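Local coordinates for protein 3'-5' exonuclease crn-4 (Caenorhabditis elegans, PDB 5DK5) that degrades RNA and DNA from the 3' end as a metal-dependent DEDDh-family exonuclease and takes part in apoptotic DNA degradation, at residues D25-S30 with D80-P85; P38-Q43 with P68-T73; S61-V66 with D190-C195; V119-Q124 with T171-M176; V97-F102 with P142-Q147. All blocks are in the same frame, centred on the assembly; numbering follows the deposited sequence.

Interaction 1 (D25-S30 with D80-P85)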
# COMPACT_ATOMS: atom_id res chain seq x y z
N ASP B 25 5.80 21.10 6.92
CA ASP B 25 4.76 20.33 6.26
C ASP B 25 5.20 18.90 5.94
O ASP B 25 6.24 18.69 5.31
CB ASP B 25 4.32 21.01 4.97
CG ASP B 25 3.20 20.28 4.26
OD1 ASP B 25 3.49 19.31 3.53
OD2 ASP B 25 2.03 20.66 4.46
N PHE B 26 4.40 17.94 6.38
CA PHE B 26 4.61 16.53 6.05
C PHE B 26 3.53 16.04 5.10
O PHE B 26 2.36 16.40 5.22
CB PHE B 26 4.61 15.66 7.31
CG PHE B 26 5.82 15.82 8.18
CD1 PHE B 26 7.09 15.62 7.68
CD2 PHE B 26 5.68 16.14 9.52
CE1 PHE B 26 8.21 15.76 8.48
CE2 PHE B 26 6.79 16.28 10.34
CZ PHE B 26 8.05 16.09 9.82
N GLU B 27 3.94 15.23 4.13
CA GLU B 27 3.02 14.44 3.33
C GLU B 27 3.31 12.98 3.59
O GLU B 27 4.47 12.61 3.78
CB GLU B 27 3.15 14.77 1.84
CG GLU B 27 2.89 16.24 1.52
CD GLU B 27 1.49 16.69 1.89
OE1 GLU B 27 0.55 15.88 1.79
OE2 GLU B 27 1.33 17.87 2.29
N THR B 28 2.27 12.16 3.61
CA THR B 28 2.41 10.75 4.00
C THR B 28 1.78 9.81 2.98
O THR B 28 1.03 10.22 2.09
CB THR B 28 1.74 10.47 5.37
OG1 THR B 28 0.32 10.50 5.23
CG2 THR B 28 2.18 11.50 6.41
N THR B 29 2.11 8.53 3.12
CA THR B 29 1.37 7.48 2.43
C THR B 29 -0.06 7.51 2.95
O THR B 29 -0.30 7.96 4.07
CB THR B 29 1.99 6.10 2.66
OG1 THR B 29 2.09 5.85 4.06
CG2 THR B 29 3.37 6.02 2.03
N SER B 30 -1.00 7.04 2.15
CA SER B 30 -2.40 7.04 2.55
C SER B 30 -3.27 6.20 1.63
O SER B 30 -2.88 5.87 0.51
CB SER B 30 -2.93 8.47 2.60
OG SER B 30 -2.82 9.08 1.33
N ASP B 80 -2.32 11.24 -6.37
CA ASP B 80 -3.18 12.33 -6.84
C ASP B 80 -3.28 13.44 -5.80
O ASP B 80 -3.40 14.62 -6.15
CB ASP B 80 -4.58 11.80 -7.17
CG ASP B 80 -4.60 10.90 -8.39
OD1 ASP B 80 -3.63 10.95 -9.19
OD2 ASP B 80 -5.58 10.15 -8.56
N PHE B 81 -3.23 13.07 -4.53
CA PHE B 81 -3.39 14.04 -3.44
C PHE B 81 -2.09 14.77 -3.11
O PHE B 81 -2.10 15.98 -2.90
CB PHE B 81 -3.92 13.34 -2.19
CG PHE B 81 -4.06 14.25 -1.01
CD1 PHE B 81 -5.08 15.18 -0.96
CD2 PHE B 81 -3.17 14.17 0.05
CE1 PHE B 81 -5.21 16.02 0.13
CE2 PHE B 81 -3.30 15.01 1.14
CZ PHE B 81 -4.32 15.94 1.18
N THR B 82 -0.98 14.04 -3.07
CA THR B 82 0.30 14.60 -2.68
C THR B 82 1.08 15.17 -3.87
O THR B 82 1.94 16.03 -3.70
CB THR B 82 1.18 13.55 -1.99
OG1 THR B 82 1.50 12.51 -2.92
CG2 THR B 82 0.46 12.95 -0.78
N GLY B 83 0.76 14.68 -5.06
CA GLY B 83 1.48 15.07 -6.26
C GLY B 83 2.85 14.41 -6.37
O GLY B 83 3.65 14.77 -7.23
N ILE B 84 3.11 13.44 -5.50
CA ILE B 84 4.40 12.77 -5.47
C ILE B 84 4.39 11.55 -6.40
O ILE B 84 3.53 10.67 -6.25
CB ILE B 84 4.78 12.32 -4.05
CG1 ILE B 84 4.81 13.54 -3.12
CG2 ILE B 84 6.13 11.62 -4.04
CD1 ILE B 84 4.99 13.19 -1.65
N PRO B 85 5.32 11.49 -7.37
CA PRO B 85 5.40 10.30 -8.22
C PRO B 85 6.16 9.16 -7.55
O PRO B 85 7.00 9.40 -6.68
CB PRO B 85 6.15 10.81 -9.46
CG PRO B 85 7.03 11.88 -8.93
CD PRO B 85 6.27 12.53 -7.80
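Glu27 faces the last turn of helix 76-82, presenting OE1 to carbon atoms of Thr82 and Phe81. Its OE1 lies 3.9 Å from CG2 of Thr82 and 4.0 Å from CE2 of Phe81; Phe81 and Glu27 cross at about a right angle, ring and carboxylate planes 58° apart. The same Thr82 methyl sits 4.0 Å from the carbonyl O of Thr28, and CD1 of Ile84 comes within 4.2 Å of Glu27 CB. Across the contact everything is van der Waals; within 80-85, with chi1 at 65°, Thr82 OG1 stands between its own backbone N and carbonyl carbon and accepts from Ile84 N at 3.2 Å, an ST turn passing Gly83, while also bonding to the carbonyl of Cys78. An alanine in place of Thr82 would probably leave Ile84 N without its acceptor and open a gap beside Glu27 OE1, where CG2 had been. Asp25 and Glu27 are magnesium ligands of the DEDDh site, and Asp25 OD1 and Glu27 OE2, both acceptors, lie 2.9 Å apart. Strand 20-28 pairs with strand 41-50, whose Ile42 and Gln43 touch Ile84, while Ala191 of helix 191-207 packs on Asp25 and Glu27.

Interaction 2 (P38-Q43 with P68-T73)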
# COMPACT_ATOMS: atom_id res chain seq x y z
N PRO B 38 -1.13 2.87 8.42
CA PRO B 38 0.13 3.26 9.06
C PRO B 38 0.87 4.33 8.26
O PRO B 38 1.87 4.03 7.61
CB PRO B 38 0.91 1.95 9.11
CG PRO B 38 0.48 1.24 7.87
CD PRO B 38 -0.98 1.60 7.67
N CYS B 39 0.38 5.56 8.32
CA CYS B 39 0.93 6.67 7.55
C CYS B 39 2.42 6.85 7.77
O CYS B 39 2.88 7.04 8.90
CB CYS B 39 0.19 7.96 7.89
SG CYS B 39 -1.58 7.93 7.55
N GLU B 40 3.18 6.79 6.68
CA GLU B 40 4.62 7.05 6.69
C GLU B 40 4.93 8.33 5.92
O GLU B 40 4.37 8.55 4.85
CB GLU B 40 5.39 5.89 6.07
CG GLU B 40 5.25 4.58 6.80
CD GLU B 40 5.89 3.44 6.04
OE1 GLU B 40 5.26 2.93 5.08
OE2 GLU B 40 7.02 3.05 6.39
N VAL B 41 5.82 9.15 6.46
CA VAL B 41 6.25 10.37 5.79
C VAL B 41 6.93 10.05 4.46
O VAL B 41 7.80 9.19 4.40
CB VAL B 41 7.22 11.18 6.67
CG1 VAL B 41 7.74 12.41 5.93
CG2 VAL B 41 6.55 11.59 7.97
N ILE B 42 6.52 10.75 3.40
CA ILE B 42 7.12 10.57 2.08
C ILE B 42 7.64 11.89 1.51
O ILE B 42 8.34 11.90 0.50
CB ILE B 42 6.12 9.94 1.08
CG1 ILE B 42 4.82 10.74 1.04
CG2 ILE B 42 5.84 8.49 1.48
CD1 ILE B 42 3.82 10.23 0.01
N GLN B 43 7.29 13.00 2.15
CA GLN B 43 7.90 14.29 1.82
C GLN B 43 8.03 15.16 3.06
O GLN B 43 7.13 15.23 3.90
CB GLN B 43 7.10 15.02 0.74
CG GLN B 43 7.81 16.26 0.21
CD GLN B 43 7.16 16.83 -1.03
OE1 GLN B 43 6.07 16.42 -1.43
NE2 GLN B 43 7.84 17.78 -1.66
N PRO B 68 9.15 5.22 2.15
CA PRO B 68 8.44 4.43 3.17
C PRO B 68 8.85 2.96 3.13
O PRO B 68 9.37 2.52 2.10
CB PRO B 68 6.97 4.61 2.79
CG PRO B 68 7.00 4.80 1.32
CD PRO B 68 8.28 5.52 1.00
N VAL B 69 8.62 2.22 4.21
CA VAL B 69 9.06 0.82 4.29
C VAL B 69 7.92 -0.16 4.59
O VAL B 69 8.06 -1.36 4.35
CB VAL B 69 10.14 0.64 5.37
CG1 VAL B 69 11.38 1.47 5.03
CG2 VAL B 69 9.61 1.03 6.75
N LEU B 70 6.80 0.35 5.11
CA LEU B 70 5.64 -0.50 5.40
C LEU B 70 4.78 -0.66 4.15
O LEU B 70 4.33 -1.76 3.83
CB LEU B 70 4.80 0.09 6.54
CG LEU B 70 5.50 0.27 7.88
CD1 LEU B 70 4.54 0.88 8.88
CD2 LEU B 70 6.04 -1.05 8.40
N ASN B 71 4.54 0.45 3.46
CA ASN B 71 3.82 0.45 2.19
C ASN B 71 4.64 1.21 1.16
O ASN B 71 4.65 2.44 1.13
CB ASN B 71 2.44 1.08 2.34
CG ASN B 71 1.52 0.24 3.21
OD1 ASN B 71 1.01 -0.80 2.78
ND2 ASN B 71 1.30 0.68 4.45
N ARG B 72 5.35 0.45 0.32
CA ARG B 72 6.38 1.01 -0.54
C ARG B 72 5.84 1.46 -1.89
O ARG B 72 6.52 2.17 -2.62
CB ARG B 72 7.49 -0.03 -0.73
CG ARG B 72 8.10 -0.47 0.59
CD ARG B 72 9.14 -1.55 0.42
NE ARG B 72 9.31 -2.28 1.67
CZ ARG B 72 10.21 -3.23 1.88
NH1 ARG B 72 11.05 -3.58 0.92
NH2 ARG B 72 10.27 -3.83 3.06
N THR B 73 4.62 1.05 -2.21
CA THR B 73 3.94 1.50 -3.43
C THR B 73 2.85 2.49 -3.06
O THR B 73 1.89 2.14 -2.38
CB THR B 73 3.31 0.34 -4.22
OG1 THR B 73 4.25 -0.74 -4.35
CG2 THR B 73 2.88 0.80 -5.60
O HOH W 1 2.63 3.38 5.00
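Glu40 drives its carboxylate into the backbone of loop 68-73, where three successive N-H groups receive it. OE2 takes Val69 N at 2.8 Å, nearly straight at 168°, and Leu70 N at 3.0 Å; the two arrive from opposite faces of the carboxylate plane. OE1 accepts from Asn71 N at 3.0 Å, with a weaker second bond from Leu70 N. The side chain reaches this far because CD lies anti to CA (chi2 172°). A water also donates to OE1 and to the carbonyl O of Pro38, and accepts from Asn71 ND2. So many donors round a buried carboxylate would probably keep it ionised. Just beyond Glu40 begins strand 41-50 of the exonuclease sheet, where Ile42 and Gln43 both face Glu27 in a classic beta bulge. Pro68 lines the other side of the acid: its CB is 3.3 Å from Glu40 OE1, and its CG rests 3.9 Å from CG2 of Ile42. Leu70 bends over the carboxylate, CB near OE1, and carries CD1 to 3.8 Å from CB of Pro38. The loop also lies at the dimer interface: Asn71 OD1 accepts from Thr73 N of the second subunit, while its ND2 lies 3.6 Å from CG of Pro38.

Interaction 3 (S61-V66 with D190-C195)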
# COMPACT_ATOMS: atom_id res chain seq x y z
N SER B 61 15.33 26.78 2.87
CA SER B 61 14.32 25.74 2.86
C SER B 61 14.92 24.35 2.92
O SER B 61 16.06 24.12 2.52
CB SER B 61 13.45 25.87 1.61
OG SER B 61 14.24 25.91 0.44
N PHE B 62 14.13 23.42 3.45
CA PHE B 62 14.46 22.01 3.49
C PHE B 62 13.35 21.25 2.77
O PHE B 62 12.19 21.39 3.12
CB PHE B 62 14.59 21.52 4.93
CG PHE B 62 15.01 20.09 5.06
CD1 PHE B 62 16.35 19.75 5.08
CD2 PHE B 62 14.07 19.08 5.17
CE1 PHE B 62 16.75 18.43 5.21
CE2 PHE B 62 14.45 17.77 5.30
CZ PHE B 62 15.80 17.44 5.31
N ASN B 63 13.71 20.47 1.76
CA ASN B 63 12.72 19.79 0.94
C ASN B 63 13.24 18.45 0.42
O ASN B 63 13.98 18.39 -0.56
CB ASN B 63 12.30 20.68 -0.24
CG ASN B 63 11.11 20.12 -0.99
OD1 ASN B 63 10.47 19.17 -0.56
ND2 ASN B 63 10.80 20.74 -2.13
N LYS B 64 12.83 17.38 1.09
CA LYS B 64 13.30 16.03 0.77
C LYS B 64 12.14 15.06 0.63
O LYS B 64 11.14 15.16 1.34
CB LYS B 64 14.26 15.53 1.84
CG LYS B 64 15.74 15.64 1.48
CD LYS B 64 16.29 17.02 1.75
CE LYS B 64 17.81 16.99 1.83
NZ LYS B 64 18.42 16.47 0.58
N TYR B 65 12.28 14.13 -0.31
CA TYR B 65 11.39 12.98 -0.39
C TYR B 65 11.86 11.94 0.62
O TYR B 65 13.02 11.97 1.04
CB TYR B 65 11.37 12.40 -1.80
CG TYR B 65 10.74 13.32 -2.82
CD1 TYR B 65 9.40 13.65 -2.76
CD2 TYR B 65 11.50 13.85 -3.86
CE1 TYR B 65 8.82 14.48 -3.68
CE2 TYR B 65 10.92 14.69 -4.80
CZ TYR B 65 9.58 15.00 -4.71
OH TYR B 65 9.00 15.84 -5.63
N VAL B 66 10.96 11.04 1.01
CA VAL B 66 11.28 10.00 1.98
C VAL B 66 10.74 8.66 1.49
O VAL B 66 9.60 8.57 1.04
CB VAL B 66 10.68 10.32 3.37
CG1 VAL B 66 11.05 9.23 4.38
CG2 VAL B 66 11.16 11.67 3.86
N ASP B 190 2.82 20.21 -4.32
CA ASP B 190 3.22 19.23 -3.31
C ASP B 190 3.37 19.90 -1.94
O ASP B 190 2.76 20.93 -1.67
CB ASP B 190 4.52 18.54 -3.74
CG ASP B 190 5.68 19.50 -3.92
OD1 ASP B 190 5.56 20.68 -3.53
OD2 ASP B 190 6.72 19.08 -4.46
N ALA B 191 4.19 19.30 -1.08
CA ALA B 191 4.37 19.78 0.29
C ALA B 191 4.87 21.22 0.34
O ALA B 191 4.44 22.00 1.19
CB ALA B 191 5.34 18.88 1.02
N MET B 192 5.78 21.57 -0.56
CA MET B 192 6.40 22.89 -0.53
C MET B 192 5.38 23.97 -0.86
O MET B 192 5.49 25.10 -0.37
CB MET B 192 7.58 22.95 -1.51
CG MET B 192 8.33 24.28 -1.51
SD MET B 192 8.90 24.80 0.13
CE MET B 192 10.05 23.49 0.54
N ASP B 193 4.38 23.63 -1.66
CA ASP B 193 3.31 24.57 -1.97
C ASP B 193 2.51 24.90 -0.72
O ASP B 193 2.13 26.05 -0.50
CB ASP B 193 2.38 24.01 -3.06
CG ASP B 193 3.00 24.07 -4.44
OD1 ASP B 193 4.23 24.28 -4.54
OD2 ASP B 193 2.25 23.91 -5.43
N ASP B 194 2.25 23.88 0.10
CA ASP B 194 1.57 24.08 1.37
C ASP B 194 2.39 25.01 2.26
O ASP B 194 1.85 25.93 2.87
CB ASP B 194 1.32 22.75 2.08
CG ASP B 194 0.32 21.88 1.35
OD1 ASP B 194 -0.01 22.18 0.19
OD2 ASP B 194 -0.15 20.88 1.95
N CYS B 195 3.69 24.76 2.30
CA CYS B 195 4.61 25.59 3.09
C CYS B 195 4.53 27.05 2.66
O CYS B 195 4.45 27.95 3.50
CB CYS B 195 6.04 25.08 2.95
SG CYS B 195 6.39 23.57 3.87
O HOH W 2 8.76 20.54 -4.37
O HOH W 3 6.32 16.11 -5.86
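Asp190 OD2 gathers most of the polar traffic between this helix start and strand 55-65. One water donates to Asp190 OD2 at 2.5 Å, a second more weakly at 3.3 Å, and Gln43 NE2 of the neighbouring strand adds another weak bond. Asp190 is the N-cap of helix 191-207, its other oxygen, OD1, accepting weakly from Met192 N at 3.1 Å. That helix carries the magnesium ligand Asp194 and packs on the sheet of the exonuclease domain; its first turns run nearly antiparallel to strand 61-65, at 155°, with axes 10.1 Å apart. Asn63 splits its amide between two partners: ND2 donates to the first water at 3.0 Å, and OD1 accepts from Gln43 NE2. The carbon side of the contact belongs to Met192. Its CG lies anti to the backbone N (chi1 -177°) and the chain then bends twice, laying CE over the Asn63 side chain, 3.7 Å from CB, with CG and ND2 of the same residue slightly farther. CE also faces the carbonyl O of Phe62 and the CB of Ser61. Tyr65 stays too far from Asp190 for a direct bond, and the second water, in the plane of its ring, sits 2.7 Å from Tyr65 OH.

Interaction 4 (V119-Q124 with T171-M176). With IPA (isopropyl alcohol), chain L.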
# COMPACT_ATOMS: atom_id res chain seq x y z
N VAL B 119 5.68 26.16 12.49
CA VAL B 119 4.32 26.58 12.19
C VAL B 119 3.66 25.57 11.26
O VAL B 119 4.27 25.15 10.27
CB VAL B 119 4.28 27.98 11.55
CG1 VAL B 119 2.84 28.41 11.29
CG2 VAL B 119 5.00 28.99 12.43
N CYS B 120 2.43 25.19 11.57
CA CYS B 120 1.68 24.24 10.76
C CYS B 120 0.25 24.74 10.61
O CYS B 120 -0.19 25.63 11.34
CB CYS B 120 1.70 22.85 11.38
SG CYS B 120 3.37 22.19 11.66
N ASP B 121 -0.49 24.17 9.65
CA ASP B 121 -1.86 24.58 9.41
C ASP B 121 -2.84 23.78 10.28
O ASP B 121 -4.04 24.05 10.28
CB ASP B 121 -2.21 24.43 7.93
CG ASP B 121 -2.23 22.98 7.48
OD1 ASP B 121 -1.52 22.15 8.08
OD2 ASP B 121 -2.97 22.68 6.52
N SER B 122 -2.32 22.80 11.01
CA SER B 122 -3.14 22.01 11.93
C SER B 122 -2.25 21.22 12.88
O SER B 122 -1.02 21.32 12.82
CB SER B 122 -4.06 21.06 11.16
OG SER B 122 -3.32 20.03 10.52
N ARG B 123 -2.87 20.44 13.75
CA ARG B 123 -2.14 19.61 14.70
C ARG B 123 -1.59 18.37 14.03
O ARG B 123 -0.66 17.74 14.53
CB ARG B 123 -3.05 19.22 15.88
CG ARG B 123 -4.30 18.44 15.47
CD ARG B 123 -5.10 18.00 16.68
NE ARG B 123 -5.54 19.13 17.50
CZ ARG B 123 -6.14 19.02 18.68
NH1 ARG B 123 -6.38 17.82 19.20
NH2 ARG B 123 -6.51 20.10 19.34
N GLN B 124 -2.17 18.02 12.88
CA GLN B 124 -1.88 16.75 12.21
C GLN B 124 -0.40 16.50 11.98
O GLN B 124 0.10 15.41 12.25
CB GLN B 124 -2.62 16.70 10.87
CG GLN B 124 -4.13 16.82 11.00
CD GLN B 124 -4.74 15.73 11.85
OE1 GLN B 124 -4.29 14.58 11.81
NE2 GLN B 124 -5.75 16.08 12.63
N THR B 171 -10.72 23.30 3.15
CA THR B 171 -9.50 23.01 3.90
C THR B 171 -9.06 24.20 4.74
O THR B 171 -9.53 25.32 4.56
CB THR B 171 -8.33 22.63 2.96
OG1 THR B 171 -8.10 23.69 2.03
CG2 THR B 171 -8.66 21.35 2.20
N ASN B 172 -8.14 23.95 5.67
CA ASN B 172 -7.61 25.00 6.53
C ASN B 172 -6.88 26.07 5.73
O ASN B 172 -7.15 27.26 5.89
CB ASN B 172 -6.67 24.40 7.58
CG ASN B 172 -7.41 23.71 8.71
OD1 ASN B 172 -8.60 23.42 8.60
ND2 ASN B 172 -6.71 23.45 9.81
N ILE B 173 -5.97 25.64 4.87
CA ILE B 173 -5.24 26.57 4.01
C ILE B 173 -6.20 27.26 3.05
O ILE B 173 -6.07 28.46 2.79
CB ILE B 173 -4.13 25.85 3.20
CG1 ILE B 173 -3.04 25.35 4.15
CG2 ILE B 173 -3.53 26.79 2.15
CD1 ILE B 173 -2.03 24.42 3.49
N GLY B 174 -7.15 26.51 2.52
CA GLY B 174 -8.13 27.04 1.60
C GLY B 174 -9.01 28.11 2.23
O GLY B 174 -9.31 29.13 1.60
N LYS B 175 -9.42 27.87 3.47
CA LYS B 175 -10.24 28.83 4.20
C LYS B 175 -9.47 30.11 4.50
O LYS B 175 -9.98 31.21 4.31
CB LYS B 175 -10.75 28.22 5.51
CG LYS B 175 -11.92 27.27 5.34
CD LYS B 175 -12.29 26.60 6.65
CE LYS B 175 -13.45 25.64 6.47
NZ LYS B 175 -13.83 24.99 7.76
N MET B 176 -8.24 29.95 4.97
CA MET B 176 -7.40 31.09 5.33
C MET B 176 -7.07 31.94 4.11
O MET B 176 -7.06 33.17 4.19
CB MET B 176 -6.12 30.61 6.00
CG MET B 176 -6.35 30.04 7.40
SD MET B 176 -4.84 29.60 8.28
CE MET B 176 -4.28 28.19 7.33
C1 IPA L . -7.70 23.01 14.12
C2 IPA L . -6.86 21.98 13.40
C3 IPA L . -7.75 20.98 12.69
O2 IPA L . -6.07 21.29 14.34
O HOH W 4 -5.09 22.87 4.78
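Beside the active-site cleft, where MES lies close to Ile173, Asp121 meets Asn172 at the start of helix 172-179. Asn172 ND2 donates to the carbonyl O of Asp121 at 2.8 Å and 169°. The oxygen lies in the plane of the amide, while the N-H comes in tilted 24° from the carbonyl plane. A leucine in place of Asn172 would probably leave the Asp121 carbonyl without this donor and remove the one direct hydrogen bond between the loop and the helix. The Asp121 side chain turns to the next residue: OD2 rests 3.6 Å from CG1 of Ile173 and as near to its CD1, and a water joins OD2, at 2.7 Å, to Ile173 N, an amide of the first helical turn. Met176 CE faces Asp121 CB at 4.3 Å. The turn is N-capped by Thr171, whose OG1 accepts from Gly174 N at 3.0 Å and is also weakly bonded to MES. In the fold, the contact ties the loop leaving sheet strand 116-120 to helix 172-179, which also leans on helix 191-207 through Ile173 and Met176. Farther along the loop, Ser122 OG weakly caps Gln124 N. An isopropyl alcohol, probably from the crystallisation liquor, sits against this turn, its C2 lying 3.7 Å from Ser122 CB. Its O2 accepts a weak bond from Arg123 N, and the alcohol is held as well by Asn150 ND2.

Interaction 5 (V97-F102 with P142-Q147)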
# COMPACT_ATOMS: atom_id res chain seq x y z
N VAL B 97 17.33 8.70 7.88
CA VAL B 97 18.40 9.42 7.20
C VAL B 97 17.99 10.87 6.95
O VAL B 97 18.76 11.79 7.22
CB VAL B 97 18.76 8.76 5.86
CG1 VAL B 97 19.84 9.55 5.13
CG2 VAL B 97 19.21 7.32 6.09
N VAL B 98 16.79 11.06 6.44
CA VAL B 98 16.29 12.39 6.12
C VAL B 98 16.14 13.23 7.38
O VAL B 98 16.40 14.44 7.36
CB VAL B 98 14.95 12.33 5.37
CG1 VAL B 98 14.36 13.72 5.18
CG2 VAL B 98 15.13 11.64 4.03
N TYR B 99 15.70 12.60 8.46
CA TYR B 99 15.57 13.30 9.73
C TYR B 99 16.93 13.73 10.26
O TYR B 99 17.06 14.80 10.86
CB TYR B 99 14.86 12.43 10.77
CG TYR B 99 14.73 13.11 12.12
CD1 TYR B 99 13.80 14.12 12.32
CD2 TYR B 99 15.53 12.74 13.19
CE1 TYR B 99 13.68 14.76 13.54
CE2 TYR B 99 15.42 13.36 14.42
CZ TYR B 99 14.49 14.37 14.59
OH TYR B 99 14.37 14.99 15.81
N GLU B 100 17.94 12.90 10.03
CA GLU B 100 19.30 13.24 10.43
C GLU B 100 19.82 14.42 9.63
O GLU B 100 20.50 15.30 10.16
CB GLU B 100 20.22 12.02 10.26
CG GLU B 100 21.69 12.29 10.53
CD GLU B 100 21.94 12.84 11.92
OE1 GLU B 100 21.18 12.49 12.85
OE2 GLU B 100 22.90 13.62 12.09
N GLN B 101 19.48 14.46 8.34
CA GLN B 101 19.85 15.57 7.48
C GLN B 101 19.12 16.84 7.92
O GLN B 101 19.65 17.95 7.82
CB GLN B 101 19.53 15.26 6.02
CG GLN B 101 20.39 14.14 5.43
CD GLN B 101 19.90 13.68 4.06
OE1 GLN B 101 18.72 13.80 3.74
NE2 GLN B 101 20.82 13.15 3.26
N PHE B 102 17.90 16.66 8.41
CA PHE B 102 17.09 17.78 8.89
C PHE B 102 17.69 18.40 10.15
O PHE B 102 17.70 19.62 10.30
CB PHE B 102 15.65 17.31 9.14
CG PHE B 102 14.92 18.13 10.16
CD1 PHE B 102 14.44 19.39 9.84
CD2 PHE B 102 14.69 17.63 11.43
CE1 PHE B 102 13.76 20.15 10.78
CE2 PHE B 102 14.00 18.38 12.37
CZ PHE B 102 13.54 19.64 12.04
N PRO B 142 11.40 14.87 19.46
CA PRO B 142 12.26 15.99 19.85
C PRO B 142 11.50 17.11 20.56
O PRO B 142 10.29 17.25 20.40
CB PRO B 142 12.82 16.48 18.51
CG PRO B 142 11.80 16.10 17.52
CD PRO B 142 11.21 14.81 18.00
N ALA B 143 12.22 17.91 21.33
CA ALA B 143 11.62 18.97 22.12
C ALA B 143 10.97 20.05 21.25
O ALA B 143 9.99 20.67 21.66
CB ALA B 143 12.66 19.60 23.04
N PHE B 144 11.52 20.27 20.06
CA PHE B 144 11.00 21.31 19.18
C PHE B 144 9.81 20.84 18.35
O PHE B 144 9.24 21.62 17.57
CB PHE B 144 12.11 21.85 18.25
CG PHE B 144 12.92 20.78 17.57
CD1 PHE B 144 12.38 20.03 16.53
CD2 PHE B 144 14.23 20.55 17.95
CE1 PHE B 144 13.14 19.06 15.90
CE2 PHE B 144 14.99 19.57 17.32
CZ PHE B 144 14.44 18.83 16.30
N PHE B 145 9.42 19.58 18.51
CA PHE B 145 8.19 19.06 17.92
C PHE B 145 7.08 18.93 18.96
O PHE B 145 5.93 18.62 18.62
CB PHE B 145 8.42 17.70 17.25
CG PHE B 145 9.02 17.76 15.87
CD1 PHE B 145 9.29 18.97 15.24
CD2 PHE B 145 9.30 16.59 15.18
CE1 PHE B 145 9.83 19.01 13.97
CE2 PHE B 145 9.84 16.63 13.90
CZ PHE B 145 10.11 17.83 13.30
N ARG B 146 7.41 19.16 20.23
CA ARG B 146 6.43 19.05 21.31
C ARG B 146 5.92 20.43 21.74
O ARG B 146 5.15 20.55 22.69
CB ARG B 146 7.05 18.31 22.50
CG ARG B 146 7.27 16.82 22.22
CD ARG B 146 7.73 16.06 23.45
NE ARG B 146 6.79 16.20 24.57
CZ ARG B 146 6.84 15.48 25.68
NH1 ARG B 146 7.78 14.55 25.84
NH2 ARG B 146 5.95 15.68 26.64
N GLN B 147 6.36 21.46 21.02
CA GLN B 147 5.75 22.78 21.10
C GLN B 147 5.76 23.38 19.71
O GLN B 147 6.74 23.25 18.98
CB GLN B 147 6.49 23.68 22.09
CG GLN B 147 7.95 23.98 21.73
CD GLN B 147 8.53 25.13 22.53
OE1 GLN B 147 9.27 25.96 22.00
NE2 GLN B 147 8.21 25.18 23.82
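Tyr99 and Phe102, one turn apart on helix 95-109, push two aromatic knobs at the loop 142-147. Tyr99 makes the closer approach: its OH stops 3.3 Å from CG of Pro142, with CB and CD of the same ring close by, the two side chains meeting tip to tip. The tip of Phe102 enters the notch between the Phe144 and Phe145 rings. Its CE2 lies 3.7 Å from CE1 of Phe144 and 4.0 Å from CZ of Phe145. Phe144 CE1 sits at the edge of the Phe102 ring, near its plane, the two rings 70° apart. Phe145 is turned much closer to parallel with Phe102, at 24°, yet slid so far along that the rings barely overlap. The three phenylalanines form an aromatic cluster where helix 95-109 packs on the sheet of the exonuclease domain, extended by Phe44, whose ring meets Phe102, and by Phe118, which meets Phe145 edge-to-face. Phe144 is also the bump on the loop side: its CZ fits in beside Tyr99 OH at 3.9 Å, while its CE1 lies over the Phe145 ring toward the rim. Pro142 lies on one face of Phe144, its CB 3.6 Å above the ring plane and offset toward the rim. Phe145 CE2 stands 4.3 Å from CE1 of Tyr99. Met134 of helix 124-136 touches Tyr99, Pro142 and Phe145.

Interactions 1, 2 and 5 are buried, interaction 4 is partly so, and interaction 3 lies at the surface. Interactions 1 to 3 share neighbouring strands of one sheet: 20-28, 41-50 and 55-65. Interactions 1 and 3 also bring together the acids of the metal site, with Glu27 OE2 and Asp194 OD2 3.4 Å apart. Interaction 4 joins this region from the strand 116-120 side, Ile173 touching Asp194. The chemistry differs by place: van der Waals contact round a metal-binding glutamate in interaction 1, a carboxylate held by backbone N-H groups near the dimer interface in interaction 2, waters and a methionine in interaction 3, a direct amide bond in interaction 4, and aromatic and proline packing, with a tyrosine hydroxyl against carbon, in interaction 5.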